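Local atomic coordinates of MutT/nudix family protein (PDB entry 2FML), a protein that is of unknown function but belongs to the MutT/nudix family and joins a nudix domain to a winged-helix domain like the DNA-binding one of NrtR regulators. Residues A220-A225 against V230-I235; I167-K172 against D185-I190; N70-P75 against E163-T168. One frame throughout, in Å; residues are numbered along the deposited sequence.

Overall arrangement
Contact 1 is only partly buried and lies in the probable winged-helix part of the chain. Contacts 2 and 3 are buried and belong to the nudix fold. Contact 1 mixes hydrogen bonds, a lysine laid on a tyrosine ring and a small apolar patch. Contacts 2 and 3 have no hydrogen bond between their segments and rest on aliphatic and aromatic packing. Both use strand 165-170 and share Ile167 and Thr168, with centres about 12 Å apart. They also touch directly: His186 ND1 lies 2.9 Å from Leu74 N, a probable hydrogen bond. Contact 1 stands apart, its centre about 23 Å from that of contact 2.

Contact 1 of 3, residues A220-A225 against V230-I235; sequences ARKVFA and VDYRSI
The backbone of 230-235 runs past helix 217-228 with Tyr232 beside Lys222 and Val230 beside Ala225, and Val230 N donates to Ala225 O at 3.1 Å. Arg221 bends at its third torsion (chi3 63°), which turns the guanidinium onto the end of the 3-10 turn. There its NE donates to Ile235 O at 2.8 Å, with an N-H...O angle of 153°. The oxygen sits at the guanidinium edge, near its plane. NH2 adds a weak bond to the same oxygen. The lysine chain of Lys222 runs alongside the Tyr232 side chain in the same direction. Its extended course brings CE over the centre of the ring, 3.8 Å from the ring centroid, as a CH-pi contact. Lys222 NZ follows at 4.8 Å from that centroid, a cation-pi contact over the face. Arg233 CG lies against the opposite face, offset toward the rim. Ala225 CB packs on Val230 CG2, on Tyr232 CB and, at 3.9 Å, on Ile235 CD1. Phe240 of helix 237-244 touches both Arg221 and Ile235 and meets the Phe224 ring edge-to-face. The chemistry implies that the arginine ties the turn between two helices of the probable winged-helix domain to the first of them. The electron-rich face of Tyr232 probably gives the Lys222 ammonium a mild favourable interaction.

Contact 2 of 3, residues I167-K172 against D185-I190; sequences ITLDLK and DHSEII
Leu169 and Ile190 meet because each first torsion sets a methyl-bearing branch toward the other segment. In Leu169, CG stands anti to the carbonyl carbon (chi1 -53°), and the second torsion is extended (chi2 174°). The two methyls then reach the helix at different points. CD2 rests against Ser187 CB at 3.6 Å. CD1 sits further along the helix, between Ser187 and Ile190, 3.7 Å from Ser187 O and 4.1 Å from Ile190 CG2. In Ile190 the CG1 branch takes the place anti to the carbonyl carbon (chi1 -71°). CG2 lies anti to the backbone N, and this methyl meets Leu169 CD1. Leu169 thus packs its two methyls on Ser187 and Ile190. Ser187 offers its CB here, while its OG makes a weak hydrogen bond to Ala174 O. Past Leu169 the strand ends in an Asx turn, where Asp170 OD1 accepts from Lys172 N at 2.7 Å. Ile191 of the same helix also touches Leu169. Ile158 of the neighbouring strand 157-162 touches both Leu169 and Ile190. Leu74 of strand 72-78 packs on Ile190 as well. Here helix 186-200 meets strand 165-170 by apolar packing, with no hydrogen bond between the two segments. This is consistent with the nudix fold, an alpha/beta/alpha sandwich with helices flanking a mixed sheet.

Contact 3 of 3, residues N70-P75 against E163-T168; sequences NSWALP and EDVEIT
Trp72 and Val165 carry most of the buried surface, and Ile167 adds a smaller share. The tryptophan has CG anti to the carbonyl carbon (chi1 -59°), and chi2 90° turns the indole plane square to the plane of CA, CB and CG. This brings the five-membered ring up to the valine. Val165 answers with both methyls. Its CG1 lies anti to the backbone N (chi1 -175°) and meets Trp72 CD1 at 3.7 Å. Val165 CG2 comes to Trp72 NE1, also at 3.7 Å. Both methyls come from the same side of the indole plane, CG1 by CD1 and NE1, CG2 by NE1 and CE2. CG2 approaches the ring at a slant. Ile167, two residues along the strand, takes the other end of the tryptophan side chain. Its CD1 lies 4.4 Å from Trp72 CB, a looser touch than that of the valine. Val165 and Ile167 both point toward Trp72, as alternate residues of one strand do. The two backbones stay well apart, 9.1 Å between Trp72 CA and Val165 CA, and no hydrogen bond spans them. The contact is therefore made by side chains alone. Around it, Phe149 of strand 143-154 meets the Trp72 ring edge-to-face and also touches Val165. Ile167 packs on Leu60 of strand 55-63 and on Leu182. The backbone of Trp72 bonds to Ala183, close ahead of helix 186-200. The tryptophan so bridges strands 72-78 and 165-170. Strand 72-78 pairs with 55-63, which in turn pairs with 143-154; strand 165-170 pairs with 157-162.

Contact 1 of 3, residues A220-A225 against V230-I235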
ATOM      1  N   ALA A 220      21.339 -15.255   8.845  1.00 64.08           N
ATOM      2  CA  ALA A 220      19.904 -15.052   8.718  1.00 63.15           C
ATOM      3  C   ALA A 220      19.263 -14.973  10.088  1.00 63.32           C
ATOM      4  O   ALA A 220      18.427 -14.123  10.317  1.00 62.63           O
ATOM      5  CB  ALA A 220      19.261 -16.177   7.884  1.00 63.19           C
ATOM      6  N   ARG A 221      19.625 -15.888  10.993  1.00 63.36           N
ATOM      7  CA  ARG A 221      19.186 -15.768  12.389  1.00 63.69           C
ATOM      8  C   ARG A 221      19.524 -14.398  13.034  1.00 63.98           C
ATOM      9  O   ARG A 221      18.681 -13.837  13.737  1.00 64.16           O
ATOM     10  CB  ARG A 221      19.706 -16.925  13.232  1.00 63.33           C
ATOM     11  CG  ARG A 221      18.996 -18.245  12.940  1.00 63.65           C
ATOM     12  CD  ARG A 221      19.858 -19.487  13.330  1.00 64.35           C
ATOM     13  NE  ARG A 221      20.094 -19.486  14.761  1.00 63.86           N
ATOM     14  CZ  ARG A 221      21.289 -19.519  15.338  1.00 64.51           C
ATOM     15  NH1 ARG A 221      22.393 -19.612  14.609  1.00 64.43           N
ATOM     16  NH2 ARG A 221      21.371 -19.476  16.662  1.00 64.02           N
ATOM     17  N   LYS A 222      20.736 -13.876  12.790  1.00 64.08           N
ATOM     18  CA  LYS A 222      21.225 -12.585  13.371  1.00 63.47           C
ATOM     19  C   LYS A 222      20.452 -11.371  12.864  1.00 63.70           C
ATOM     20  O   LYS A 222      20.229 -10.419  13.597  1.00 64.15           O
ATOM     21  CB  LYS A 222      22.731 -12.406  13.109  1.00 63.17           C
ATOM     22  CG  LYS A 222      23.666 -13.426  13.880  1.00 63.67           C
ATOM     23  CD  LYS A 222      25.089 -12.862  14.067  1.00 63.80           C
ATOM     24  CE  LYS A 222      26.070 -13.831  14.714  1.00 65.00           C
ATOM     25  NZ  LYS A 222      27.391 -13.123  14.967  1.00 64.82           N
ATOM     26  N   VAL A 223      20.040 -11.417  11.595  1.00 62.71           N
ATOM     27  CA  VAL A 223      19.176 -10.416  11.020  1.00 61.50           C
ATOM     28  C   VAL A 223      17.775 -10.520  11.644  1.00 62.32           C
ATOM     29  O   VAL A 223      17.265  -9.543  12.181  1.00 62.78           O
ATOM     30  CB  VAL A 223      19.124 -10.526   9.500  1.00 60.42           C
ATOM     31  CG1 VAL A 223      18.008  -9.639   8.966  1.00 60.56           C
ATOM     32  CG2 VAL A 223      20.466 -10.148   8.910  1.00 58.18           C
ATOM     33  N   PHE A 224      17.171 -11.700  11.593  1.00 62.47           N
ATOM     34  CA  PHE A 224      15.917 -11.936  12.270  1.00 63.78           C
ATOM     35  C   PHE A 224      15.897 -11.501  13.752  1.00 63.71           C
ATOM     36  O   PHE A 224      14.914 -10.943  14.209  1.00 64.39           O
ATOM     37  CB  PHE A 224      15.549 -13.408  12.178  1.00 63.94           C
ATOM     38  CG  PHE A 224      14.659 -13.737  11.024  1.00 65.82           C
ATOM     39  CD1 PHE A 224      15.077 -13.488   9.702  1.00 66.66           C
ATOM     40  CD2 PHE A 224      13.391 -14.306  11.250  1.00 66.78           C
ATOM     41  CE1 PHE A 224      14.246 -13.792   8.622  1.00 66.74           C
ATOM     42  CE2 PHE A 224      12.558 -14.627  10.179  1.00 67.44           C
ATOM     43  CZ  PHE A 224      12.993 -14.369   8.856  1.00 66.98           C
ATOM     44  N   ALA A 225      16.972 -11.750  14.496  1.00 63.39           N
ATOM     45  CA  ALA A 225      16.996 -11.370  15.909  1.00 63.09           C
ATOM     46  C   ALA A 225      17.071  -9.830  16.090  1.00 62.63           C
ATOM     47  O   ALA A 225      16.497  -9.301  17.048  1.00 61.68           O
ATOM     48  CB  ALA A 225      18.113 -12.098  16.668  1.00 62.14           C
ATOM     49  N   VAL A 230      15.821  -9.854  20.038  1.00 62.59           N
ATOM     50  CA  VAL A 230      16.307 -10.938  20.866  1.00 62.14           C
ATOM     51  C   VAL A 230      17.789 -11.285  20.498  1.00 62.29           C
ATOM     52  O   VAL A 230      18.321 -10.860  19.477  1.00 61.72           O
ATOM     53  CB  VAL A 230      15.407 -12.214  20.713  1.00 61.93           C
ATOM     54  CG1 VAL A 230      13.945 -11.923  21.039  1.00 61.69           C
ATOM     55  CG2 VAL A 230      15.537 -12.796  19.314  1.00 62.20           C
ATOM     56  N   ASP A 231      18.419 -12.077  21.353  1.00 62.40           N
ATOM     57  CA  ASP A 231      19.699 -12.705  21.106  1.00 62.69           C
ATOM     58  C   ASP A 231      19.528 -13.803  20.033  1.00 62.59           C
ATOM     59  O   ASP A 231      18.711 -14.727  20.185  1.00 62.17           O
ATOM     60  CB  ASP A 231      20.145 -13.298  22.450  1.00 62.72           C
ATOM     61  CG  ASP A 231      21.565 -13.888  22.440  1.00 63.74           C
ATOM     62  OD1 ASP A 231      21.824 -14.663  23.385  1.00 67.67           O
ATOM     63  OD2 ASP A 231      22.420 -13.588  21.574  1.00 61.51           O
ATOM     64  N   TYR A 232      20.285 -13.697  18.939  1.00 62.87           N
ATOM     65  CA  TYR A 232      20.288 -14.727  17.871  1.00 62.83           C
ATOM     66  C   TYR A 232      20.361 -16.203  18.379  1.00 63.02           C
ATOM     67  O   TYR A 232      19.825 -17.128  17.746  1.00 62.34           O
ATOM     68  CB  TYR A 232      21.394 -14.423  16.841  1.00 62.04           C
ATOM     69  CG  TYR A 232      22.771 -14.852  17.258  1.00 61.18           C
ATOM     70  CD1 TYR A 232      23.270 -16.108  16.893  1.00 61.21           C
ATOM     71  CD2 TYR A 232      23.579 -14.015  18.022  1.00 61.93           C
ATOM     72  CE1 TYR A 232      24.534 -16.522  17.274  1.00 60.38           C
ATOM     73  CE2 TYR A 232      24.862 -14.405  18.407  1.00 62.85           C
ATOM     74  CZ  TYR A 232      25.347 -15.674  18.036  1.00 62.47           C
ATOM     75  OH  TYR A 232      26.633 -16.073  18.422  1.00 58.20           O
ATOM     76  N   ARG A 233      20.984 -16.401  19.541  1.00 63.96           N
ATOM     77  CA  ARG A 233      21.181 -17.742  20.102  1.00 65.12           C
ATOM     78  C   ARG A 233      19.891 -18.331  20.645  1.00 65.65           C
ATOM     79  O   ARG A 233      19.808 -19.559  20.841  1.00 65.88           O
ATOM     80  CB  ARG A 233      22.275 -17.742  21.172  1.00 65.01           C
ATOM     81  CG  ARG A 233      23.522 -17.090  20.655  1.00 67.00           C
ATOM     82  CD  ARG A 233      24.699 -17.235  21.529  1.00 69.56           C
ATOM     83  NE  ARG A 233      24.487 -16.601  22.820  1.00 75.00           N
ATOM     84  CZ  ARG A 233      25.209 -15.595  23.309  1.00 77.89           C
ATOM     85  NH1 ARG A 233      26.204 -15.051  22.584  1.00 78.36           N
ATOM     86  NH2 ARG A 233      24.926 -15.131  24.532  1.00 77.68           N
ATOM     87  N   SER A 234      18.897 -17.457  20.853  1.00 66.11           N
ATOM     88  CA  SER A 234      17.566 -17.843  21.326  1.00 66.86           C
ATOM     89  C   SER A 234      16.643 -18.322  20.173  1.00 67.02           C
ATOM     90  O   SER A 234      15.535 -18.862  20.416  1.00 67.20           O
ATOM     91  CB  SER A 234      16.942 -16.709  22.166  1.00 66.94           C
ATOM     92  OG  SER A 234      16.286 -15.730  21.356  1.00 68.06           O
ATOM     93  N   ILE A 235      17.110 -18.135  18.931  1.00 67.05           N
ATOM     94  CA  ILE A 235      16.470 -18.728  17.755  1.00 67.65           C
ATOM     95  C   ILE A 235      17.177 -20.048  17.393  1.00 69.01           C
ATOM     96  O   ILE A 235      18.277 -20.037  16.824  1.00 69.72           O
ATOM     97  CB  ILE A 235      16.469 -17.781  16.518  1.00 68.24           C
ATOM     98  CG1 ILE A 235      16.144 -16.318  16.922  1.00 67.16           C
ATOM     99  CG2 ILE A 235      15.535 -18.360  15.418  1.00 67.93           C
ATOM    100  CD1 ILE A 235      16.053 -15.293  15.763  1.00 66.59           C
TER

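Contact 2 of 3, residues I167-K172 against D185-I190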
ATOM      1  N   ILE A 167      16.947   9.230  18.424  1.00 55.91           N
ATOM      2  CA  ILE A 167      15.542   9.164  18.104  1.00 56.33           C
ATOM      3  C   ILE A 167      15.054   7.802  18.513  1.00 56.94           C
ATOM      4  O   ILE A 167      15.574   6.788  18.040  1.00 58.37           O
ATOM      5  CB  ILE A 167      15.289   9.316  16.578  1.00 56.81           C
ATOM      6  CG1 ILE A 167      15.854  10.678  16.088  1.00 52.89           C
ATOM      7  CG2 ILE A 167      13.796   8.936  16.241  1.00 52.85           C
ATOM      8  CD1 ILE A 167      16.115  10.738  14.651  1.00 50.57           C
ATOM      9  N   THR A 168      14.056   7.801  19.394  1.00 56.57           N
ATOM     10  CA  THR A 168      13.506   6.601  20.018  1.00 55.66           C
ATOM     11  C   THR A 168      12.024   6.639  19.778  1.00 55.45           C
ATOM     12  O   THR A 168      11.384   7.634  20.056  1.00 54.25           O
ATOM     13  CB  THR A 168      13.847   6.545  21.510  1.00 55.00           C
ATOM     14  OG1 THR A 168      15.256   6.396  21.604  1.00 56.62           O
ATOM     15  CG2 THR A 168      13.217   5.285  22.191  1.00 55.25           C
ATOM     16  N   LEU A 169      11.522   5.559  19.170  1.00 56.23           N
ATOM     17  CA  LEU A 169      10.151   5.412  18.734  1.00 54.34           C
ATOM     18  C   LEU A 169       9.492   4.192  19.358  1.00 55.23           C
ATOM     19  O   LEU A 169      10.066   3.099  19.387  1.00 54.06           O
ATOM     20  CB  LEU A 169      10.086   5.240  17.195  1.00 53.51           C
ATOM     21  CG  LEU A 169      10.789   6.289  16.323  1.00 53.31           C
ATOM     22  CD1 LEU A 169      10.787   5.919  14.813  1.00 46.90           C
ATOM     23  CD2 LEU A 169      10.269   7.719  16.690  1.00 49.79           C
ATOM     24  N   ASP A 170       8.236   4.386  19.743  1.00 56.17           N
ATOM     25  CA  ASP A 170       7.360   3.331  20.241  1.00 58.48           C
ATOM     26  C   ASP A 170       6.760   2.552  19.069  1.00 58.13           C
ATOM     27  O   ASP A 170       6.049   3.144  18.257  1.00 59.11           O
ATOM     28  CB  ASP A 170       6.215   3.922  21.087  1.00 58.56           C
ATOM     29  CG  ASP A 170       5.400   2.832  21.801  1.00 62.68           C
ATOM     30  OD1 ASP A 170       4.768   1.959  21.157  1.00 63.43           O
ATOM     31  OD2 ASP A 170       5.413   2.834  23.038  1.00 69.43           O
ATOM     32  N   LEU A 171       7.068   1.259  18.982  1.00 57.15           N
ATOM     33  CA  LEU A 171       6.564   0.396  17.925  1.00 58.90           C
ATOM     34  C   LEU A 171       5.059   0.239  17.840  1.00 60.07           C
ATOM     35  O   LEU A 171       4.568  -0.134  16.769  1.00 60.83           O
ATOM     36  CB  LEU A 171       7.207  -0.996  17.924  1.00 57.12           C
ATOM     37  CG  LEU A 171       8.655  -1.051  17.416  1.00 59.50           C
ATOM     38  CD1 LEU A 171       9.280  -2.416  17.721  1.00 54.77           C
ATOM     39  CD2 LEU A 171       8.801  -0.607  15.903  1.00 56.00           C
ATOM     40  N   LYS A 172       4.330   0.524  18.915  1.00 62.19           N
ATOM     41  CA  LYS A 172       2.861   0.377  18.881  1.00 65.47           C
ATOM     42  C   LYS A 172       2.117   1.701  18.651  1.00 65.32           C
ATOM     43  O   LYS A 172       1.045   1.691  18.055  1.00 67.44           O
ATOM     44  CB  LYS A 172       2.295  -0.374  20.116  1.00 66.18           C
ATOM     45  CG  LYS A 172       3.025  -1.680  20.516  1.00 72.49           C
ATOM     46  CD  LYS A 172       2.922  -2.759  19.380  1.00 79.29           C
ATOM     47  CE  LYS A 172       4.302  -3.411  18.979  1.00 80.26           C
ATOM     48  NZ  LYS A 172       4.238  -3.893  17.537  1.00 77.13           N
ATOM     49  N   ASP A 185       5.634  13.272   9.751  1.00 55.15           N
ATOM     50  CA  ASP A 185       5.113  12.059  10.369  1.00 54.35           C
ATOM     51  C   ASP A 185       6.073  10.903  10.054  1.00 53.54           C
ATOM     52  O   ASP A 185       5.693   9.758  10.071  1.00 53.23           O
ATOM     53  CB  ASP A 185       3.699  11.747   9.821  1.00 54.64           C
ATOM     54  CG  ASP A 185       3.678  11.539   8.292  1.00 56.36           C
ATOM     55  OD1 ASP A 185       4.677  11.871   7.616  1.00 55.57           O
ATOM     56  OD2 ASP A 185       2.662  11.038   7.750  1.00 57.27           O
ATOM     57  N   HIS A 186       7.346  11.214   9.842  1.00 54.51           N
ATOM     58  CA  HIS A 186       8.353  10.166   9.508  1.00 54.68           C
ATOM     59  C   HIS A 186       8.601   9.121  10.587  1.00 54.61           C
ATOM     60  O   HIS A 186       9.002   8.015  10.286  1.00 52.70           O
ATOM     61  CB  HIS A 186       9.666  10.790   9.048  1.00 52.84           C
ATOM     62  CG  HIS A 186       9.530  11.501   7.753  1.00 51.70           C
ATOM     63  ND1 HIS A 186      10.614  11.993   7.055  1.00 51.49           N
ATOM     64  CD2 HIS A 186       8.427  11.781   7.014  1.00 49.56           C
ATOM     65  CE1 HIS A 186      10.181  12.549   5.938  1.00 53.78           C
ATOM     66  NE2 HIS A 186       8.861  12.433   5.895  1.00 53.60           N
ATOM     67  N   SER A 187       8.318   9.463  11.837  1.00 55.38           N
ATOM     68  CA  SER A 187       8.367   8.440  12.892  1.00 57.16           C
ATOM     69  C   SER A 187       7.323   7.323  12.655  1.00 57.36           C
ATOM     70  O   SER A 187       7.629   6.108  12.848  1.00 57.28           O
ATOM     71  CB  SER A 187       8.101   9.115  14.247  1.00 57.09           C
ATOM     72  OG  SER A 187       6.717   9.130  14.331  1.00 62.87           O
ATOM     73  N   GLU A 188       6.117   7.720  12.202  1.00 56.78           N
ATOM     74  CA  GLU A 188       5.099   6.746  11.820  1.00 58.18           C
ATOM     75  C   GLU A 188       5.476   5.898  10.642  1.00 56.39           C
ATOM     76  O   GLU A 188       5.010   4.804  10.519  1.00 57.25           O
ATOM     77  CB  GLU A 188       3.733   7.390  11.460  1.00 57.54           C
ATOM     78  CG  GLU A 188       2.950   7.937  12.614  1.00 63.61           C
ATOM     79  CD  GLU A 188       1.930   8.913  12.109  1.00 70.50           C
ATOM     80  OE1 GLU A 188       1.142   8.457  11.259  1.00 75.19           O
ATOM     81  OE2 GLU A 188       1.952  10.128  12.504  1.00 75.07           O
ATOM     82  N   ILE A 189       6.151   6.511   9.691  1.00 56.24           N
ATOM     83  CA  ILE A 189       6.615   5.827   8.525  1.00 53.89           C
ATOM     84  C   ILE A 189       7.752   4.809   8.867  1.00 54.48           C
ATOM     85  O   ILE A 189       7.751   3.695   8.347  1.00 54.73           O
ATOM     86  CB  ILE A 189       7.098   6.818   7.404  1.00 53.05           C
ATOM     87  CG1 ILE A 189       6.126   8.017   7.137  1.00 49.45           C
ATOM     88  CG2 ILE A 189       7.500   6.012   6.181  1.00 48.23           C
ATOM     89  CD1 ILE A 189       6.524   8.857   5.859  1.00 51.17           C
ATOM     90  N   ILE A 190       8.697   5.176   9.719  1.00 53.94           N
ATOM     91  CA  ILE A 190       9.749   4.227  10.106  1.00 54.95           C
ATOM     92  C   ILE A 190       9.222   3.015  10.894  1.00 55.77           C
ATOM     93  O   ILE A 190       9.583   1.840  10.633  1.00 56.42           O
ATOM     94  CB  ILE A 190      10.903   4.944  10.829  1.00 55.01           C
ATOM     95  CG1 ILE A 190      11.622   5.758   9.772  1.00 56.58           C
ATOM     96  CG2 ILE A 190      11.936   3.886  11.494  1.00 54.71           C
ATOM     97  CD1 ILE A 190      12.571   6.771  10.234  1.00 60.37           C
TER

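Contact 3 of 3, residues N70-P75 against E163-T168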
ATOM      1  N   ASN A  70      16.569  21.619   9.570  1.00 55.08           N
ATOM      2  CA  ASN A  70      17.499  21.077  10.549  1.00 55.07           C
ATOM      3  C   ASN A  70      17.025  19.827  11.297  1.00 54.11           C
ATOM      4  O   ASN A  70      17.753  19.253  12.102  1.00 54.53           O
ATOM      5  CB  ASN A  70      17.959  22.191  11.524  1.00 54.57           C
ATOM      6  CG  ASN A  70      18.857  23.236  10.844  1.00 56.81           C
ATOM      7  OD1 ASN A  70      19.422  22.999   9.781  1.00 55.34           O
ATOM      8  ND2 ASN A  70      18.981  24.404  11.470  1.00 58.67           N
ATOM      9  N   SER A  71      15.807  19.392  11.030  1.00 54.57           N
ATOM     10  CA  SER A  71      15.320  18.158  11.591  1.00 54.90           C
ATOM     11  C   SER A  71      15.872  17.005  10.720  1.00 55.06           C
ATOM     12  O   SER A  71      16.125  17.198   9.548  1.00 54.99           O
ATOM     13  CB  SER A  71      13.784  18.143  11.621  1.00 54.37           C
ATOM     14  OG  SER A  71      13.271  19.086  12.538  1.00 58.45           O
ATOM     15  N   TRP A  72      16.009  15.824  11.309  1.00 55.31           N
ATOM     16  CA  TRP A  72      16.291  14.605  10.577  1.00 56.87           C
ATOM     17  C   TRP A  72      14.995  14.019  10.017  1.00 56.22           C
ATOM     18  O   TRP A  72      13.914  14.186  10.581  1.00 56.48           O
ATOM     19  CB  TRP A  72      17.067  13.577  11.450  1.00 57.10           C
ATOM     20  CG  TRP A  72      18.371  14.132  11.927  1.00 56.38           C
ATOM     21  CD1 TRP A  72      18.585  14.823  13.103  1.00 56.64           C
ATOM     22  CD2 TRP A  72      19.643  14.101  11.243  1.00 57.48           C
ATOM     23  NE1 TRP A  72      19.898  15.213  13.184  1.00 56.49           N
ATOM     24  CE2 TRP A  72      20.577  14.766  12.075  1.00 57.89           C
ATOM     25  CE3 TRP A  72      20.088  13.566  10.017  1.00 56.01           C
ATOM     26  CZ2 TRP A  72      21.931  14.926  11.712  1.00 59.00           C
ATOM     27  CZ3 TRP A  72      21.433  13.712   9.670  1.00 57.43           C
ATOM     28  CH2 TRP A  72      22.342  14.371  10.517  1.00 57.98           C
ATOM     29  N   ALA A  73      15.120  13.358   8.876  1.00 54.88           N
ATOM     30  CA  ALA A  73      13.975  13.050   8.082  1.00 55.21           C
ATOM     31  C   ALA A  73      14.322  11.877   7.158  1.00 55.68           C
ATOM     32  O   ALA A  73      15.481  11.662   6.875  1.00 56.70           O
ATOM     33  CB  ALA A  73      13.570  14.303   7.250  1.00 53.77           C
ATOM     34  N   LEU A  74      13.329  11.153   6.648  1.00 56.17           N
ATOM     35  CA  LEU A  74      13.585  10.305   5.441  1.00 57.50           C
ATOM     36  C   LEU A  74      13.880  11.140   4.211  1.00 57.96           C
ATOM     37  O   LEU A  74      13.378  12.283   4.074  1.00 59.66           O
ATOM     38  CB  LEU A  74      12.430   9.310   5.144  1.00 57.02           C
ATOM     39  CG  LEU A  74      12.015   8.424   6.356  1.00 57.86           C
ATOM     40  CD1 LEU A  74      10.603   7.839   6.183  1.00 58.03           C
ATOM     41  CD2 LEU A  74      13.049   7.276   6.644  1.00 57.83           C
ATOM     42  N   PRO A  75      14.684  10.589   3.287  1.00 58.68           N
ATOM     43  CA  PRO A  75      14.832  11.258   2.004  1.00 58.52           C
ATOM     44  C   PRO A  75      13.492  11.144   1.247  1.00 59.56           C
ATOM     45  O   PRO A  75      12.823  10.151   1.381  1.00 58.95           O
ATOM     46  CB  PRO A  75      15.906  10.425   1.302  1.00 58.00           C
ATOM     47  CG  PRO A  75      15.861   9.092   1.972  1.00 59.25           C
ATOM     48  CD  PRO A  75      15.471   9.345   3.383  1.00 58.04           C
ATOM     49  N   GLU A 163      26.172   9.709  16.074  1.00 58.76           N
ATOM     50  CA  GLU A 163      26.886  10.678  16.937  1.00 61.09           C
ATOM     51  C   GLU A 163      25.978  11.012  18.147  1.00 60.35           C
ATOM     52  O   GLU A 163      25.581  10.086  18.868  1.00 59.13           O
ATOM     53  CB  GLU A 163      27.363  11.925  16.152  1.00 59.65           C
ATOM     54  CG  GLU A 163      28.661  11.691  15.302  1.00 64.11           C
ATOM     55  CD  GLU A 163      28.870  12.784  14.216  1.00 65.32           C
ATOM     56  OE1 GLU A 163      28.345  13.902  14.426  1.00 72.41           O
ATOM     57  OE2 GLU A 163      29.525  12.540  13.160  1.00 66.43           O
ATOM     58  N   ASP A 164      25.634  12.296  18.336  1.00 60.93           N
ATOM     59  CA  ASP A 164      24.810  12.719  19.482  1.00 62.02           C
ATOM     60  C   ASP A 164      23.312  12.788  19.231  1.00 60.86           C
ATOM     61  O   ASP A 164      22.550  13.218  20.098  1.00 60.53           O
ATOM     62  CB  ASP A 164      25.311  14.036  20.051  1.00 63.22           C
ATOM     63  CG  ASP A 164      26.322  13.823  21.169  1.00 68.76           C
ATOM     64  OD1 ASP A 164      25.904  13.722  22.365  1.00 74.11           O
ATOM     65  OD2 ASP A 164      27.544  13.751  20.853  1.00 73.65           O
ATOM     66  N   VAL A 165      22.902  12.335  18.042  1.00 59.95           N
ATOM     67  CA  VAL A 165      21.514  12.282  17.653  1.00 58.86           C
ATOM     68  C   VAL A 165      20.893  10.980  18.130  1.00 58.48           C
ATOM     69  O   VAL A 165      21.492   9.913  17.978  1.00 58.66           O
ATOM     70  CB  VAL A 165      21.355  12.430  16.107  1.00 59.94           C
ATOM     71  CG1 VAL A 165      19.845  12.493  15.715  1.00 56.28           C
ATOM     72  CG2 VAL A 165      22.144  13.654  15.637  1.00 57.82           C
ATOM     73  N   GLU A 166      19.706  11.094  18.718  1.00 57.27           N
ATOM     74  CA  GLU A 166      19.006   9.995  19.371  1.00 57.82           C
ATOM     75  C   GLU A 166      17.513  10.162  19.167  1.00 56.40           C
ATOM     76  O   GLU A 166      16.906  11.113  19.642  1.00 56.81           O
ATOM     77  CB  GLU A 166      19.323   9.929  20.871  1.00 59.08           C
ATOM     78  CG  GLU A 166      18.592   8.799  21.636  1.00 64.50           C
ATOM     79  CD  GLU A 166      18.138   9.217  23.078  1.00 73.69           C
ATOM     80  OE1 GLU A 166      17.188  10.030  23.267  1.00 73.96           O
ATOM     81  OE2 GLU A 166      18.751   8.711  24.047  1.00 76.88           O
ATOM     82  N   ILE A 167      16.947   9.230  18.424  1.00 55.91           N
ATOM     83  CA  ILE A 167      15.542   9.164  18.104  1.00 56.33           C
ATOM     84  C   ILE A 167      15.054   7.802  18.513  1.00 56.94           C
ATOM     85  O   ILE A 167      15.574   6.788  18.040  1.00 58.37           O
ATOM     86  CB  ILE A 167      15.289   9.316  16.578  1.00 56.81           C
ATOM     87  CG1 ILE A 167      15.854  10.678  16.088  1.00 52.89           C
ATOM     88  CG2 ILE A 167      13.796   8.936  16.241  1.00 52.85           C
ATOM     89  CD1 ILE A 167      16.115  10.738  14.651  1.00 50.57           C
ATOM     90  N   THR A 168      14.056   7.801  19.394  1.00 56.57           N
ATOM     91  CA  THR A 168      13.506   6.601  20.018  1.00 55.66           C
ATOM     92  C   THR A 168      12.024   6.639  19.778  1.00 55.45           C
ATOM     93  O   THR A 168      11.384   7.634  20.056  1.00 54.25           O
ATOM     94  CB  THR A 168      13.847   6.545  21.510  1.00 55.00           C
ATOM     95  OG1 THR A 168      15.256   6.396  21.604  1.00 56.62           O
ATOM     96  CG2 THR A 168      13.217   5.285  22.191  1.00 55.25           C
TER